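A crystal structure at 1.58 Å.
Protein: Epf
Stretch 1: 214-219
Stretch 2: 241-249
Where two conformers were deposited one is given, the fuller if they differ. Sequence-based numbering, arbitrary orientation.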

# COMPACT_ATOMS: atom_id res chain seq x y z
N VAL A 214 -3.24 6.49 -1.89
CA VAL A 214 -4.25 7.23 -2.69
C VAL A 214 -5.59 7.26 -1.95
O VAL A 214 -6.65 7.47 -2.57
CB VAL A 214 -4.40 6.63 -4.11
CG1 VAL A 214 -3.15 6.89 -4.93
CG2 VAL A 214 -4.75 5.15 -4.06
N THR A 215 -5.55 7.11 -0.62
CA THR A 215 -6.76 7.11 0.20
C THR A 215 -7.53 8.42 0.06
O THR A 215 -6.97 9.50 0.21
CB THR A 215 -6.35 6.91 1.65
OG1 THR A 215 -5.58 5.70 1.76
CG2 THR A 215 -7.53 6.84 2.57
N ASN A 216 -8.85 8.33 -0.13
CA ASN A 216 -9.69 9.52 -0.12
C ASN A 216 -9.94 9.94 1.31
O ASN A 216 -10.19 9.10 2.17
CB ASN A 216 -11.03 9.24 -0.81
CG ASN A 216 -10.87 9.03 -2.29
OD1 ASN A 216 -10.18 9.79 -2.98
ND2 ASN A 216 -11.49 7.97 -2.78
N PRO A 217 -9.93 11.26 1.57
CA PRO A 217 -10.25 11.71 2.93
C PRO A 217 -11.69 11.36 3.28
O PRO A 217 -12.55 11.26 2.39
CB PRO A 217 -10.06 13.23 2.87
CG PRO A 217 -10.23 13.58 1.43
CD PRO A 217 -9.70 12.39 0.65
N SER A 218 -11.95 11.17 4.57
CA SER A 218 -13.30 10.94 5.07
C SER A 218 -14.16 12.21 4.82
O SER A 218 -13.65 13.27 4.39
CB SER A 218 -13.24 10.62 6.56
OG SER A 218 -12.69 11.72 7.28
N GLN A 219 -15.45 12.08 5.10
CA GLN A 219 -16.40 13.17 4.93
C GLN A 219 -17.11 13.45 6.23
O GLN A 219 -17.21 12.57 7.07
CB GLN A 219 -17.46 12.83 3.85
CG GLN A 219 -16.88 12.63 2.45
CD GLN A 219 -16.61 11.18 2.15
OE1 GLN A 219 -17.42 10.30 2.44
NE2 GLN A 219 -15.48 10.91 1.52
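Stretch 2 241-249: GRTNFEGDE

Stretch 2 (Gly241 to Glu249) lies against stretch 1 (Val214 to Gln219) as a loop that bends through a tight turn and ends in the first two residues of a strand, Asp248 and Glu249. The contact is small, 232 Å² summed over both sides, and is made by three side chains, those of Arg242, Phe245 and Asp248, on the segment from Thr215 to Ser218. That segment is extended but belongs to no regular helix or strand, and no backbone-to-backbone hydrogen bond joins the two stretches. The nearest CA pairs are Pro217 CA with Asp248 CA at 6.3 Å and Ser218 CA with Phe245 CA at 6.7 Å. The two chains do not pair as strands: from Arg242 to Asp248 the CA path runs across the course of stretch 1 from Thr215 to Ser218, neither parallel nor antiparallel to it.

Gly241 opens the stretch out of reach of stretch 1, at phi 86° and psi 5°; a CB at these angles would be jammed against the carbonyl O of the residue before. Arg242 follows with its CA-to-CB bond toward stretch 1 and its chi angles m, t, p and -174°. Its guanidinium is held from several sides. Arg242 NH1 donates to Asn216 O at 2.9 Å, so a main-chain carbonyl of stretch 1 takes up part of the charged group's hydrogen-bonding capacity. The methyl of Thr215 covers one face of the group, with Thr215 CG2 3.4 Å from Arg242 NE, while Pro217 CA lies near the guanidinium plane, 3.9 Å from Arg242 NH1.

Thr243 and Asn244 do not touch stretch 1, but Asn244 steadies the arginine from within the loop: Arg242 NH2 donates to Asn244 O at 2.9 Å, and Arg242 NE makes a weak bond of 3.4 Å to the same Asn244 O. The Asn244 side chain braces the chain ahead, since Glu246 N donates to Asn244 OD1 at 3.1 Å and Asn244 ND2 donates to Glu246 OE1 at 3.0 Å.

At Phe245 the CA-to-CB bond points sideways, yet the ring comes nearer to stretch 1 and places Phe245 CD1 3.6 Å from Ser218 CB. Phe245 also begins a type II beta turn that ends at Asp248, closed by Asp248 N donating to Phe245 O at 3.2 Å. Glu246 and Gly247 form the middle of the turn; Gly247, at phi 93° and psi -12°, has the backbone angles that call for glycine at this position.

The turn delivers Asp248 with its CA-to-CB bond toward stretch 1. Asp248 OD2 accepts two hydrogen bonds from one residue, from Ser218 N at 2.8 Å with an angle of 164° and from Ser218 OG at 2.7 Å; the p rotamer of Ser218 brings its hydroxyl to the same oxygen as its amide. The carboxylate also faces the arginine, forming a salt bridge between Asp248 OD1 and Arg242 NH1 at 2.9 Å. Arg242 NH1 thus bonds both to Asn216 O and to Asp248, while Asp248 OD2 holds Ser218, so the Arg242–Asp248 pair grips stretch 1 at Asn216 and Ser218. Glu249 continues the strand beyond reach of stretch 1.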

# COMPACT_ATOMS: atom_id res chain seq x y z
N GLY A 241 -16.21 3.18 1.82
CA GLY A 241 -16.16 2.08 2.76
C GLY A 241 -15.02 2.04 3.76
O GLY A 241 -14.93 1.07 4.51
N ARG A 242 -14.16 3.09 3.79
CA ARG A 242 -13.10 3.20 4.80
C ARG A 242 -13.71 3.20 6.19
O ARG A 242 -14.71 3.91 6.40
CB ARG A 242 -12.35 4.55 4.68
CG ARG A 242 -11.28 4.73 3.64
CD ARG A 242 -10.67 6.12 3.89
NE ARG A 242 -9.78 6.18 5.06
CZ ARG A 242 -9.23 7.31 5.53
NH1 ARG A 242 -9.46 8.46 4.93
NH2 ARG A 242 -8.42 7.27 6.58
N THR A 243 -13.10 2.52 7.15
CA THR A 243 -13.56 2.55 8.54
C THR A 243 -12.41 3.00 9.44
O THR A 243 -12.68 3.45 10.57
CB THR A 243 -14.16 1.22 8.98
OG1 THR A 243 -13.16 0.20 8.96
CG2 THR A 243 -15.40 0.82 8.16
N ASN A 244 -11.15 2.94 8.97
CA ASN A 244 -10.04 3.46 9.76
C ASN A 244 -9.73 4.85 9.25
O ASN A 244 -9.13 4.99 8.18
CB ASN A 244 -8.77 2.57 9.70
CG ASN A 244 -7.62 3.15 10.50
OD1 ASN A 244 -7.82 3.98 11.39
ND2 ASN A 244 -6.38 2.72 10.23
N PHE A 245 -10.13 5.89 10.01
CA PHE A 245 -9.93 7.26 9.54
C PHE A 245 -8.56 7.82 9.91
O PHE A 245 -8.31 9.00 9.68
CB PHE A 245 -11.07 8.16 10.02
CG PHE A 245 -12.40 7.69 9.48
CD1 PHE A 245 -12.58 7.50 8.12
CD2 PHE A 245 -13.46 7.42 10.33
CE1 PHE A 245 -13.81 7.06 7.61
CE2 PHE A 245 -14.70 6.99 9.82
CZ PHE A 245 -14.85 6.81 8.47
N GLU A 246 -7.66 6.94 10.42
CA GLU A 246 -6.28 7.30 10.76
C GLU A 246 -5.63 8.14 9.67
O GLU A 246 -5.68 7.79 8.48
CB GLU A 246 -5.50 6.00 10.93
CG GLU A 246 -4.06 6.17 11.35
CD GLU A 246 -3.32 4.87 11.62
OE1 GLU A 246 -3.93 3.78 11.49
OE2 GLU A 246 -2.12 4.95 11.92
N GLY A 247 -4.97 9.22 10.10
CA GLY A 247 -4.22 10.07 9.18
C GLY A 247 -4.99 11.24 8.61
O GLY A 247 -4.39 12.11 7.98
N ASP A 248 -6.32 11.27 8.78
CA ASP A 248 -7.09 12.41 8.28
C ASP A 248 -6.91 13.59 9.22
O ASP A 248 -7.02 13.45 10.45
CB ASP A 248 -8.58 12.04 8.18
CG ASP A 248 -8.93 11.10 7.05
OD1 ASP A 248 -8.00 10.47 6.49
OD2 ASP A 248 -10.12 11.00 6.72
N GLU A 249 -6.62 14.75 8.63
CA GLU A 249 -6.43 16.00 9.35
C GLU A 249 -7.70 16.82 9.25
O GLU A 249 -8.05 17.24 8.14
CB GLU A 249 -5.23 16.76 8.77
CG GLU A 249 -5.00 18.11 9.44
CD GLU A 249 -4.08 19.05 8.69
OE1 GLU A 249 -4.52 19.62 7.66
OE2 GLU A 249 -2.92 19.19 9.13